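Local coordinates for protein oxidized polyvinyl alcohol hydrolase (PDB 3WWC) that hydrolyses beta-diketones such as 4,6-nonanedione and cleaves oxidized polyvinyl alcohol in the second step of polyvinyl alcohol degradation, at residues M46-I51 with P128-R133; Q158-G161 with K165-A168; A186-S191 with Y238-K243; L198-E203 with Q311-W316; L318-S323 with R331-T336. The protein carries 1 engineered substitution. All coordinates share one frame; numbering follows the deposited sequence.

Overall arrangement
The five contacts pack helices and loops around the central mixed sheet of an alpha/beta-hydrolase fold. Contacts 1 and 2 come first along the chain, one closing before the next opens, with centres about 20 Å apart; Phe50 on strand 46-53 packs on Val160 of helix 148-160. The segments of contacts 3 and 4 alternate (186-191, 198-203, 238-243, 311-316), helix 178-189 being followed by strand 196-200, yet their centres lie about 21 Å apart on opposite sides of the chain's centre. Contact 5 follows, its centre about 14 Å from that of contact 4, and both use helix 310-322. Contacts 1, 3 and 4 thus join elements remote in sequence around the sheet, while contacts 2 and 5 close short local turns.

Contact 1: M46-I51 with P128-R133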
# COMPACT_ATOMS: atom_id res chain seq x y z
N MET A 46 2.98 -16.59 -13.74
CA MET A 46 4.23 -15.88 -13.47
C MET A 46 5.00 -16.64 -12.39
O MET A 46 4.43 -17.49 -11.71
CB MET A 46 3.94 -14.47 -12.95
CG MET A 46 3.19 -13.60 -13.96
SD MET A 46 2.84 -11.90 -13.28
CE MET A 46 4.17 -11.22 -13.55
N LYS A 47 6.29 -16.35 -12.28
CA LYS A 47 7.13 -16.92 -11.24
C LYS A 47 7.51 -15.71 -10.43
O LYS A 47 8.14 -14.78 -10.95
CB LYS A 47 8.38 -17.49 -11.80
CG LYS A 47 7.98 -18.41 -12.88
CD LYS A 47 7.91 -19.75 -12.40
CE LYS A 47 9.00 -20.46 -13.18
NZ LYS A 47 8.89 -21.93 -13.14
N ARG A 48 7.13 -15.75 -9.15
CA ARG A 48 7.36 -14.64 -8.25
C ARG A 48 8.33 -14.93 -7.12
O ARG A 48 8.64 -16.08 -6.81
CB ARG A 48 6.00 -14.21 -7.66
CG ARG A 48 4.93 -13.95 -8.66
CD ARG A 48 5.26 -12.77 -9.59
NE ARG A 48 5.56 -11.52 -8.89
CZ ARG A 48 4.66 -10.56 -8.68
NH1 ARG A 48 3.40 -10.69 -9.14
NH2 ARG A 48 5.03 -9.48 -8.00
N ALA A 49 8.80 -13.87 -6.45
CA ALA A 49 9.71 -14.03 -5.35
C ALA A 49 9.28 -13.15 -4.20
O ALA A 49 8.58 -12.14 -4.40
CB ALA A 49 11.16 -13.66 -5.75
N PHE A 50 9.72 -13.52 -3.02
CA PHE A 50 9.42 -12.75 -1.82
C PHE A 50 10.38 -13.14 -0.73
O PHE A 50 11.01 -14.21 -0.80
CB PHE A 50 7.96 -12.96 -1.37
CG PHE A 50 7.58 -14.42 -1.09
CD1 PHE A 50 7.10 -15.22 -2.12
CD2 PHE A 50 7.73 -14.96 0.20
CE1 PHE A 50 6.74 -16.58 -1.88
CE2 PHE A 50 7.39 -16.30 0.45
CZ PHE A 50 6.89 -17.11 -0.58
N ILE A 51 10.52 -12.29 0.28
CA ILE A 51 11.49 -12.52 1.34
C ILE A 51 10.76 -12.59 2.67
O ILE A 51 9.91 -11.74 2.98
CB ILE A 51 12.53 -11.39 1.37
CG1 ILE A 51 13.26 -11.33 0.01
CG2 ILE A 51 13.58 -11.60 2.47
CD1 ILE A 51 14.20 -10.09 -0.17
N PRO A 128 5.84 -0.70 -11.66
CA PRO A 128 6.32 -1.38 -10.45
C PRO A 128 5.40 -2.44 -9.86
O PRO A 128 5.86 -3.51 -9.42
CB PRO A 128 6.54 -0.24 -9.45
CG PRO A 128 7.00 0.95 -10.36
CD PRO A 128 6.01 0.76 -11.58
N TRP A 129 4.10 -2.14 -9.83
CA TRP A 129 3.11 -3.06 -9.29
C TRP A 129 1.88 -2.95 -10.17
O TRP A 129 1.68 -1.96 -10.85
CB TRP A 129 2.67 -2.66 -7.86
CG TRP A 129 3.82 -2.54 -6.83
CD1 TRP A 129 4.41 -1.36 -6.37
CD2 TRP A 129 4.48 -3.61 -6.15
NE1 TRP A 129 5.40 -1.66 -5.47
CE2 TRP A 129 5.47 -3.02 -5.30
CE3 TRP A 129 4.35 -5.00 -6.17
CZ2 TRP A 129 6.31 -3.80 -4.49
CZ3 TRP A 129 5.18 -5.78 -5.38
CH2 TRP A 129 6.16 -5.17 -4.53
N PHE A 130 1.03 -3.98 -10.12
CA PHE A 130 -0.23 -3.94 -10.87
C PHE A 130 -1.20 -3.22 -9.91
O PHE A 130 -2.03 -3.82 -9.23
CB PHE A 130 -0.65 -5.39 -11.17
CG PHE A 130 0.38 -6.17 -12.00
CD1 PHE A 130 0.69 -5.74 -13.28
CD2 PHE A 130 1.06 -7.28 -11.48
CE1 PHE A 130 1.68 -6.42 -14.02
CE2 PHE A 130 2.02 -7.94 -12.21
CZ PHE A 130 2.35 -7.51 -13.49
N GLU A 131 -1.08 -1.90 -9.91
CA GLU A 131 -1.75 -1.07 -8.95
C GLU A 131 -2.79 -0.07 -9.44
O GLU A 131 -3.38 0.63 -8.61
CB GLU A 131 -0.70 -0.35 -8.03
CG GLU A 131 0.63 0.25 -8.65
CD GLU A 131 0.52 1.64 -9.26
OE1 GLU A 131 -0.41 1.90 -10.06
OE2 GLU A 131 1.41 2.48 -8.97
N GLY A 132 -3.05 -0.03 -10.74
CA GLY A 132 -4.08 0.89 -11.20
C GLY A 132 -4.31 0.66 -12.69
O GLY A 132 -3.35 0.40 -13.43
N ARG A 133 -5.54 0.80 -13.13
CA ARG A 133 -5.81 0.62 -14.56
C ARG A 133 -5.30 1.81 -15.34
O ARG A 133 -5.29 2.93 -14.84
CB ARG A 133 -7.32 0.41 -14.77
CG ARG A 133 -8.18 1.63 -14.44
CD ARG A 133 -9.65 1.27 -14.66
NE ARG A 133 -10.60 2.23 -14.12
CZ ARG A 133 -11.21 3.15 -14.86
NH1 ARG A 133 -10.93 3.25 -16.16
NH2 ARG A 133 -12.14 3.94 -14.31
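Met46 reaches from strand 46-53 to the ring of Phe130, which comes from the opposite direction out of the loop before helix 148-160. The backbones stay far apart, with Met46 CA 13.0 Å from Phe130 CA, so a long, flexible thioether suits the job. Its CB leans toward the loop and lies 4.0 Å from CD of Arg48, two residues along the same strand. CG serves as a spacer: it sits anti to the carbonyl carbon (chi1 -62°), and the chain runs on extended before it bends at chi3, 82°. SD then comes within 4.2 Å of Phe130 CE2, an oblique Met-aromatic contact. The terminal methyl finishes at the ring's edge, near its plane, with CE 4.1 Å from Phe130 CZ.

Arg48 comes to the same edge, its NH1 4.3 Å from Phe130 CE2. Its charge is spoken for elsewhere: NH2 forms a salt bridge with Asp149 of helix 148-160 and a hydrogen bond with Val101 O. Asp149 also accepts a hydrogen bond from Phe130 N, so a single carboxylate links strand and loop and holds the backbone from which the ring springs; Trp124 also meets the ring. Beyond Phe130, the centre of an inverse gamma turn, Glu131 hydrogen-bonds with Ser178 and Tyr205, both residues of the butanoic acid pockets.

Across the two segments themselves the chemistry is sulfur and carbon against the rim of an aromatic ring. Such contacts are weakly directional, so the placing of the loop probably owes more to polar links such as those of Asp149.

Contact 2: Q158-G161 with K165-A168; sequences QCVG and KLDA
The backbones of Gly161 and Leu166 pass with their CA atoms 5.5 Å apart as the chain turns from the end of helix 148-160 into the short strand 166-167. This turn belongs to the beta-alpha-beta crossover of the alpha/beta-hydrolase fold, in which helix 148-160 connects, in sequence, the parallel strands 96-100 and 170-176. Leu166 supplies the side chain that fills the turn. With CG beside the backbone N (chi1 -53°), it directs one branch at the helix end, where CD1 rests 3.5 Å from Gly161 CA. A beta carbon on Gly161 would stand only 3.4 Å from Leu166 CD1, so glycine fits here by offering bare backbone. Val160, the preceding helical residue, adds its CG1 methyl at 4.4 Å from the same CD1, a looser touch. Its branched side chain also packs on Phe50, Val52 and Ile98 of the sheet, while Leu166 reaches Trp25 and Thr96. Cys159, next to Val160 in the helix, forms a disulfide with Cys27, tying the amino-terminal arm to this helix. The polar groups of the turn are joined by a single water, which donates to Gly161 O at 2.8 Å and accepts from Leu166 N at 2.9 Å.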
# COMPACT_ATOMS: atom_id res chain seq x y z
N GLN A 158 -0.77 -16.89 2.44
CA GLN A 158 -1.38 -18.21 2.78
C GLN A 158 -0.32 -19.31 2.75
O GLN A 158 -0.34 -20.22 3.58
CB GLN A 158 -2.52 -18.52 1.81
CG GLN A 158 -3.75 -17.69 2.13
CD GLN A 158 -4.85 -17.85 1.12
OE1 GLN A 158 -6.02 -17.63 1.44
NE2 GLN A 158 -4.49 -18.19 -0.09
N CYS A 159 0.67 -19.19 1.88
CA CYS A 159 1.73 -20.18 1.82
C CYS A 159 2.71 -20.07 2.99
O CYS A 159 3.07 -21.09 3.66
CB CYS A 159 2.47 -20.00 0.48
SG CYS A 159 3.83 -21.19 0.28
N VAL A 160 3.15 -18.85 3.32
CA VAL A 160 4.10 -18.68 4.42
C VAL A 160 3.45 -19.20 5.72
O VAL A 160 4.15 -19.73 6.58
CB VAL A 160 4.51 -17.17 4.55
CG1 VAL A 160 5.37 -16.94 5.77
CG2 VAL A 160 5.26 -16.76 3.30
N GLY A 161 2.14 -19.04 5.84
CA GLY A 161 1.43 -19.46 7.05
C GLY A 161 1.43 -20.96 7.26
O GLY A 161 0.95 -21.39 8.29
N LYS A 165 3.68 -19.50 12.16
CA LYS A 165 2.36 -19.25 12.75
C LYS A 165 2.01 -17.79 12.56
O LYS A 165 2.68 -16.90 13.08
CB LYS A 165 2.37 -19.55 14.24
CG LYS A 165 2.63 -21.01 14.51
CD LYS A 165 2.51 -21.27 16.02
CE LYS A 165 2.85 -22.74 16.32
NZ LYS A 165 3.03 -22.95 17.79
N LEU A 166 0.98 -17.56 11.77
CA LEU A 166 0.54 -16.21 11.45
C LEU A 166 -0.85 -15.95 12.03
O LEU A 166 -1.72 -16.83 12.04
CB LEU A 166 0.46 -16.01 9.94
CG LEU A 166 1.74 -16.39 9.17
CD1 LEU A 166 1.57 -16.02 7.69
CD2 LEU A 166 2.96 -15.65 9.75
N ASP A 167 -1.02 -14.74 12.55
CA ASP A 167 -2.30 -14.29 13.12
C ASP A 167 -3.20 -13.82 11.99
O ASP A 167 -2.99 -12.73 11.41
CB ASP A 167 -2.00 -13.19 14.13
CG ASP A 167 -3.25 -12.63 14.79
OD1 ASP A 167 -4.37 -12.88 14.31
OD2 ASP A 167 -3.05 -11.90 15.80
N ALA A 168 -4.23 -14.61 11.68
CA ALA A 168 -5.13 -14.32 10.57
C ALA A 168 -5.99 -13.07 10.76
O ALA A 168 -6.63 -12.62 9.80
CB ALA A 168 -6.04 -15.56 10.29
O HOH W 1 -0.21 -19.77 10.25

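Contact 3: A186-S191 with Y238-K243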
# COMPACT_ATOMS: atom_id res chain seq x y z
N ALA A 186 -5.02 -3.17 -3.04
CA ALA A 186 -5.21 -4.44 -2.33
C ALA A 186 -6.28 -4.32 -1.27
O ALA A 186 -7.06 -5.29 -1.04
CB ALA A 186 -3.88 -4.85 -1.69
N LEU A 187 -6.33 -3.20 -0.56
CA LEU A 187 -7.36 -3.02 0.47
C LEU A 187 -8.75 -2.94 -0.15
O LEU A 187 -9.72 -3.40 0.46
CB LEU A 187 -7.08 -1.75 1.29
CG LEU A 187 -5.82 -1.82 2.12
CD1 LEU A 187 -5.53 -0.40 2.63
CD2 LEU A 187 -5.98 -2.83 3.28
N LEU A 188 -8.85 -2.40 -1.36
CA LEU A 188 -10.16 -2.23 -1.98
C LEU A 188 -10.67 -3.52 -2.56
O LEU A 188 -11.89 -3.75 -2.59
CB LEU A 188 -10.10 -1.15 -3.09
CG LEU A 188 -9.86 0.25 -2.53
CD1 LEU A 188 -9.44 1.19 -3.67
CD2 LEU A 188 -11.16 0.74 -1.81
N PHE A 189 -9.75 -4.38 -3.01
CA PHE A 189 -10.15 -5.66 -3.62
C PHE A 189 -10.08 -6.84 -2.69
O PHE A 189 -10.74 -7.87 -2.97
CB PHE A 189 -9.28 -6.01 -4.84
CG PHE A 189 -9.69 -5.30 -6.13
CD1 PHE A 189 -10.65 -5.84 -6.98
CD2 PHE A 189 -9.04 -4.15 -6.51
CE1 PHE A 189 -10.92 -5.23 -8.20
CE2 PHE A 189 -9.31 -3.53 -7.75
CZ PHE A 189 -10.26 -4.09 -8.60
N ARG A 190 -9.31 -6.76 -1.59
CA ARG A 190 -9.17 -7.91 -0.70
C ARG A 190 -9.46 -7.51 0.75
O ARG A 190 -8.77 -7.91 1.69
CB ARG A 190 -7.75 -8.48 -0.86
CG ARG A 190 -7.63 -9.29 -2.15
CD ARG A 190 -8.32 -10.66 -2.01
NE ARG A 190 -8.00 -11.42 -3.20
CZ ARG A 190 -8.05 -12.75 -3.30
NH1 ARG A 190 -8.43 -13.50 -2.28
NH2 ARG A 190 -7.65 -13.35 -4.42
N SER A 191 -10.52 -6.73 0.94
CA SER A 191 -10.89 -6.29 2.27
C SER A 191 -11.43 -7.37 3.17
O SER A 191 -11.70 -7.08 4.33
CB SER A 191 -11.88 -5.12 2.21
OG SER A 191 -13.13 -5.54 1.69
N TYR A 238 -14.15 -0.21 -10.35
CA TYR A 238 -15.08 0.84 -10.80
C TYR A 238 -16.53 0.28 -10.92
O TYR A 238 -16.77 -0.69 -11.64
CB TYR A 238 -14.74 1.42 -12.17
CG TYR A 238 -15.81 2.44 -12.51
CD1 TYR A 238 -15.88 3.65 -11.84
CD2 TYR A 238 -16.85 2.10 -13.39
CE1 TYR A 238 -16.97 4.51 -12.01
CE2 TYR A 238 -17.93 2.94 -13.57
CZ TYR A 238 -17.98 4.14 -12.87
OH TYR A 238 -19.04 5.01 -13.05
N PRO A 239 -17.46 0.81 -10.13
CA PRO A 239 -17.30 1.86 -9.12
C PRO A 239 -16.63 1.26 -7.89
O PRO A 239 -16.51 0.03 -7.78
CB PRO A 239 -18.74 2.29 -8.80
CG PRO A 239 -19.54 1.07 -9.12
CD PRO A 239 -18.89 0.45 -10.30
N LEU A 240 -16.19 2.12 -6.97
CA LEU A 240 -15.57 1.66 -5.73
C LEU A 240 -16.65 0.88 -5.00
O LEU A 240 -17.85 1.14 -5.16
CB LEU A 240 -15.14 2.86 -4.88
CG LEU A 240 -14.00 3.68 -5.49
CD1 LEU A 240 -13.80 4.91 -4.59
CD2 LEU A 240 -12.73 2.87 -5.55
N PRO A 241 -16.24 -0.09 -4.18
CA PRO A 241 -17.24 -0.88 -3.44
C PRO A 241 -18.12 -0.08 -2.50
O PRO A 241 -17.66 0.86 -1.87
CB PRO A 241 -16.40 -1.94 -2.74
CG PRO A 241 -14.98 -1.44 -2.76
CD PRO A 241 -14.85 -0.49 -3.91
N ALA A 242 -19.39 -0.47 -2.38
CA ALA A 242 -20.30 0.25 -1.48
C ALA A 242 -19.92 -0.06 -0.05
O ALA A 242 -20.09 0.79 0.86
CB ALA A 242 -21.75 -0.19 -1.75
N LYS A 243 -19.44 -1.27 0.16
CA LYS A 243 -19.03 -1.69 1.50
C LYS A 243 -17.83 -2.60 1.47
O LYS A 243 -17.72 -3.53 0.65
CB LYS A 243 -20.15 -2.42 2.22
CG LYS A 243 -19.87 -2.47 3.72
CD LYS A 243 -21.02 -2.98 4.55
CE LYS A 243 -20.62 -2.88 6.02
NZ LYS A 243 -21.75 -3.31 6.91
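Leu188 and Leu240 each hold CG anti to the carbonyl carbon (chi1 -68° and -67°), but they meet through different branches: Leu188 sends out its extended methyl CD1 (chi2 165°), while Leu240 offers CD2, the branch that turns aside. CD1 of Leu188 lies 4.1 Å from CD2 of Leu240, the two side chains crossing at a slant. Leucine suits both places, since its fork lets one methyl make this contact while the other is left for different neighbours. The second methyl of Leu188 does just that: its CD2 is 4.4 Å from Pro241 CD.

Pro241 also comes over the end of the helix, its CG 3.9 Å from Leu188 O. Arg190 is the first residue to leave helical geometry, so this carbonyl belongs to the last turn, where a proline ring can rest a hydrocarbon surface against the backbone without bringing an N-H of its own. The loop passes across the end of the helix, with the CA atoms of Leu188 and Pro241 7.4 Å apart. Earlier in the loop a cis peptide precedes Pro239, and Pro239 CD sits 4.0 Å above one face of the Tyr238 ring, offset toward its rim.

Among its neighbours, the contact is backed by helix 275-288, whose Phe285 touches both Leu188 and Leu240. Gln232 accepts a hydrogen bond from Leu240 N, and Ser191 OG is hydrogen-bonded with Gly245 N just ahead of strand 247-253. The contact lies at the opposite end of helix 178-189 from the engineered Ala177, probably the nucleophile's position, just after which this helix begins.

Contact 4: L198-E203 with Q311-W316; sequences LPISGE and QEFNRW
Phe313 of helix 310-322 gives up the most surface, and Leu198 and Ile200 of strand 196-200 share it between them. Phe313 provides the reach: the nearest CA atoms, those of Leu198 and Asn314, are 10.0 Å apart. It spans this distance with CG anti to its backbone N (chi1 175°), which sends the ring off the helix toward the sheet. There CE2 receives two methyls, Leu198 CD2 at 4.4 Å and Ile200 CD1 at 4.5 Å, both approaching obliquely. Because Leu198 and Ile200 are two apart on a strand, both project to this face, while Pro199 between them packs on Thr183 and Asn184 of helix 178-189. The strand is therefore sandwiched between helices, as in the three-layer alpha/beta-hydrolase fold. Tyr342 stacks with the Phe313 ring, and Met250 and Val252 of the adjoining strand meet Leu198. The side chain of Ile200 is about 7 Å from that of Ala177, engineered at the likely active-site position, to which it is linked by backbone hydrogen bonding. Carbon meets carbon throughout at generous distances, which implies nonpolar packing; these touches make no directional demand of their own, and the ring's orientation probably owes more to the stack with Tyr342.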
# COMPACT_ATOMS: atom_id res chain seq x y z
N LEU A 198 -1.10 0.28 5.38
CA LEU A 198 -0.40 1.55 5.54
C LEU A 198 0.02 2.14 4.19
O LEU A 198 1.20 1.98 3.75
CB LEU A 198 0.84 1.31 6.44
CG LEU A 198 1.77 2.49 6.75
CD1 LEU A 198 1.02 3.56 7.52
CD2 LEU A 198 2.96 2.00 7.59
N PRO A 199 -0.92 2.77 3.46
CA PRO A 199 -0.59 3.37 2.15
C PRO A 199 0.09 4.72 2.37
O PRO A 199 -0.56 5.68 2.78
CB PRO A 199 -1.95 3.48 1.45
CG PRO A 199 -2.96 3.60 2.65
CD PRO A 199 -2.39 2.72 3.72
N ILE A 200 1.41 4.78 2.16
CA ILE A 200 2.19 5.99 2.35
C ILE A 200 2.41 6.63 0.99
O ILE A 200 3.03 6.05 0.10
CB ILE A 200 3.56 5.66 2.97
CG1 ILE A 200 3.41 4.85 4.26
CG2 ILE A 200 4.31 6.97 3.22
CD1 ILE A 200 4.78 4.45 4.91
N SER A 201 1.84 7.83 0.85
CA SER A 201 1.98 8.60 -0.40
C SER A 201 1.66 7.78 -1.62
O SER A 201 2.45 7.73 -2.58
CB SER A 201 3.36 9.15 -0.47
OG SER A 201 3.60 9.97 0.64
N GLY A 202 0.51 7.14 -1.55
CA GLY A 202 0.03 6.34 -2.70
C GLY A 202 -0.94 7.15 -3.54
O GLY A 202 -1.57 8.12 -3.08
N GLU A 203 -1.06 6.74 -4.79
CA GLU A 203 -2.03 7.38 -5.67
C GLU A 203 -3.42 6.76 -5.49
O GLU A 203 -3.60 5.65 -4.92
CB GLU A 203 -1.63 7.21 -7.17
CG GLU A 203 -1.02 8.48 -7.84
CD GLU A 203 -2.05 9.56 -8.10
OE1 GLU A 203 -1.68 10.51 -8.81
OE2 GLU A 203 -3.22 9.48 -7.66
N GLN A 311 12.35 4.53 12.44
CA GLN A 311 11.98 3.29 13.12
C GLN A 311 10.95 3.53 14.20
O GLN A 311 10.09 2.66 14.42
CB GLN A 311 13.24 2.59 13.69
CG GLN A 311 14.16 2.04 12.62
CD GLN A 311 13.42 1.01 11.75
OE1 GLN A 311 12.67 0.17 12.24
NE2 GLN A 311 13.59 1.13 10.45
N GLU A 312 11.01 4.64 14.90
CA GLU A 312 9.95 4.94 15.87
C GLU A 312 8.60 4.98 15.12
O GLU A 312 7.60 4.49 15.61
CB GLU A 312 10.12 6.30 16.55
CG GLU A 312 11.28 6.37 17.53
CD GLU A 312 11.35 7.78 18.10
OE1 GLU A 312 10.30 8.35 18.47
OE2 GLU A 312 12.49 8.30 18.15
N PHE A 313 8.58 5.58 13.93
CA PHE A 313 7.35 5.64 13.16
C PHE A 313 6.87 4.26 12.75
O PHE A 313 5.70 3.92 12.91
CB PHE A 313 7.50 6.52 11.90
CG PHE A 313 6.28 6.50 11.06
CD1 PHE A 313 5.19 7.29 11.41
CD2 PHE A 313 6.19 5.61 9.98
CE1 PHE A 313 3.98 7.21 10.68
CE2 PHE A 313 4.97 5.53 9.25
CZ PHE A 313 3.91 6.33 9.62
N ASN A 314 7.77 3.42 12.24
CA ASN A 314 7.40 2.08 11.81
C ASN A 314 6.81 1.30 12.97
O ASN A 314 5.79 0.61 12.81
CB ASN A 314 8.58 1.28 11.24
CG ASN A 314 9.10 1.81 9.92
OD1 ASN A 314 8.56 2.75 9.34
ND2 ASN A 314 10.18 1.17 9.41
N ARG A 315 7.43 1.41 14.15
CA ARG A 315 6.93 0.64 15.31
C ARG A 315 5.58 1.18 15.72
O ARG A 315 4.63 0.41 15.98
CB ARG A 315 7.87 0.81 16.51
CG ARG A 315 9.19 0.10 16.36
CD ARG A 315 10.02 0.17 17.70
NE ARG A 315 10.53 1.50 18.02
CZ ARG A 315 11.73 1.96 17.65
NH1 ARG A 315 12.56 1.22 16.90
NH2 ARG A 315 12.11 3.13 18.12
N TRP A 316 5.44 2.50 15.79
CA TRP A 316 4.17 3.13 16.18
C TRP A 316 3.06 2.78 15.19
O TRP A 316 1.93 2.41 15.58
CB TRP A 316 4.32 4.66 16.26
CG TRP A 316 3.01 5.35 16.54
CD1 TRP A 316 2.37 5.44 17.76
CD2 TRP A 316 2.13 5.91 15.58
NE1 TRP A 316 1.14 6.04 17.60
CE2 TRP A 316 0.96 6.33 16.27
CE3 TRP A 316 2.19 6.11 14.20
CZ2 TRP A 316 -0.12 6.92 15.63
CZ3 TRP A 316 1.11 6.70 13.56
CH2 TRP A 316 -0.03 7.10 14.28

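Contact 5: L318-S323 with R331-T336; sequences LDTLAS and RSFKLT
This is a partly buried, water-bridged packing of a loop on the end of the helix that precedes it: Phe333 lies against Thr320 and Ser323 at the close of helix 310-322. Thr320 CG2 meets the edge of the aromatic ring near its plane, 3.7 Å from Phe333 CZ, and the same methyl, CG2, also touches Leu335 CD1 at 4.2 Å. Ser323 turns OG between its backbone N and carbonyl carbon (chi1 77°), and so hydrogen-bonds back to Thr320 O at 2.6 Å while standing 3.5 Å from Phe333 CE1. Serine suits this place because its hydroxyl also takes hydrogen bonds from two waters, one donating onward to Lys334 O and the other accepting from Lys334 N. A further water joins Thr320 OG1 to Thr336 N; the same hydroxyl is hydrogen-bonded with Trp316 O. The Phe333 ring also touches Ile248, Val293 and Val295. Replacing Phe333 by alanine would probably open a gap beside the Thr320 methyl and leave Val293 and Val295 without the ring that covers them. The ring of Phe333 is thus wedged between helix 310-322 and strands 247-253 and 292-298, as the loop heads for edge strand 343-346.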
# COMPACT_ATOMS: atom_id res chain seq x y z
N LEU A 318 2.83 0.20 12.93
CA LEU A 318 2.42 -1.20 12.93
C LEU A 318 1.74 -1.59 14.21
O LEU A 318 0.74 -2.30 14.15
CB LEU A 318 3.62 -2.12 12.63
CG LEU A 318 3.74 -2.60 11.14
CD1 LEU A 318 2.56 -3.46 10.67
CD2 LEU A 318 3.88 -1.36 10.28
N ASP A 319 2.20 -1.09 15.34
CA ASP A 319 1.52 -1.44 16.59
C ASP A 319 0.15 -0.81 16.66
O ASP A 319 -0.75 -1.38 17.30
CB ASP A 319 2.37 -1.01 17.80
CG ASP A 319 3.65 -1.80 17.92
OD1 ASP A 319 3.86 -2.79 17.21
OD2 ASP A 319 4.52 -1.41 18.75
N THR A 320 -0.06 0.35 16.01
CA THR A 320 -1.38 0.99 15.96
C THR A 320 -2.30 0.12 15.11
O THR A 320 -3.45 -0.19 15.51
CB THR A 320 -1.28 2.36 15.34
OG1 THR A 320 -0.55 3.24 16.24
CG2 THR A 320 -2.69 2.95 15.09
N LEU A 321 -1.82 -0.34 13.94
CA LEU A 321 -2.67 -1.23 13.14
C LEU A 321 -3.00 -2.53 13.93
O LEU A 321 -4.16 -2.96 13.97
CB LEU A 321 -1.95 -1.64 11.81
CG LEU A 321 -1.57 -0.49 10.89
CD1 LEU A 321 -0.91 -1.13 9.65
CD2 LEU A 321 -2.78 0.32 10.45
N ALA A 322 -2.00 -3.11 14.60
CA ALA A 322 -2.21 -4.36 15.35
C ALA A 322 -3.16 -4.19 16.55
O ALA A 322 -3.72 -5.16 17.03
CB ALA A 322 -0.82 -4.91 15.83
N SER A 323 -3.36 -2.95 16.97
CA SER A 323 -4.32 -2.70 18.07
C SER A 323 -5.76 -2.84 17.61
O SER A 323 -6.70 -2.76 18.42
CB SER A 323 -4.09 -1.30 18.65
OG SER A 323 -4.62 -0.25 17.85
N ARG A 331 -15.50 1.62 17.36
CA ARG A 331 -15.67 2.52 18.51
C ARG A 331 -14.72 2.19 19.66
O ARG A 331 -14.54 2.98 20.59
CB ARG A 331 -17.11 2.46 19.02
CG ARG A 331 -18.14 2.98 18.04
CD ARG A 331 -19.52 2.77 18.69
NE ARG A 331 -19.58 1.38 19.16
CZ ARG A 331 -19.95 0.99 20.39
NH1 ARG A 331 -20.31 1.89 21.30
NH2 ARG A 331 -19.92 -0.31 20.71
N SER A 332 -14.08 1.03 19.59
CA SER A 332 -13.18 0.63 20.64
C SER A 332 -11.75 1.11 20.36
O SER A 332 -10.89 1.05 21.22
CB SER A 332 -13.17 -0.89 20.75
OG SER A 332 -12.54 -1.50 19.61
N PHE A 333 -11.51 1.58 19.14
CA PHE A 333 -10.15 2.01 18.82
C PHE A 333 -9.70 3.26 19.58
O PHE A 333 -10.48 4.23 19.74
CB PHE A 333 -10.09 2.28 17.32
CG PHE A 333 -8.76 2.77 16.85
CD1 PHE A 333 -7.72 1.87 16.71
CD2 PHE A 333 -8.55 4.11 16.59
CE1 PHE A 333 -6.44 2.33 16.32
CE2 PHE A 333 -7.30 4.59 16.19
CZ PHE A 333 -6.23 3.70 16.06
N LYS A 334 -8.43 3.28 20.04
CA LYS A 334 -7.87 4.43 20.74
C LYS A 334 -6.52 4.76 20.17
O LYS A 334 -5.58 3.99 20.31
CB LYS A 334 -7.72 4.12 22.23
CG LYS A 334 -9.14 3.88 22.85
CD LYS A 334 -9.09 3.86 24.39
CE LYS A 334 -10.52 3.95 24.98
NZ LYS A 334 -11.26 5.22 24.61
N LEU A 335 -6.44 5.91 19.51
CA LEU A 335 -5.17 6.31 18.92
C LEU A 335 -4.22 6.79 19.99
O LEU A 335 -4.66 7.46 20.96
CB LEU A 335 -5.43 7.48 17.95
CG LEU A 335 -4.30 7.93 17.04
CD1 LEU A 335 -3.95 6.80 16.09
CD2 LEU A 335 -4.79 9.11 16.24
N THR A 336 -2.95 6.43 19.87
CA THR A 336 -1.94 6.94 20.79
C THR A 336 -1.10 7.94 20.00
O THR A 336 -1.16 7.96 18.76
CB THR A 336 -1.01 5.88 21.36
OG1 THR A 336 -0.23 5.30 20.30
CG2 THR A 336 -1.81 4.80 22.09
O HOH W 2 -1.99 4.20 18.31
O HOH W 3 -3.78 2.33 18.92
O HOH W 4 -6.89 0.68 19.75
O HOH W 5 -9.32 -1.32 18.31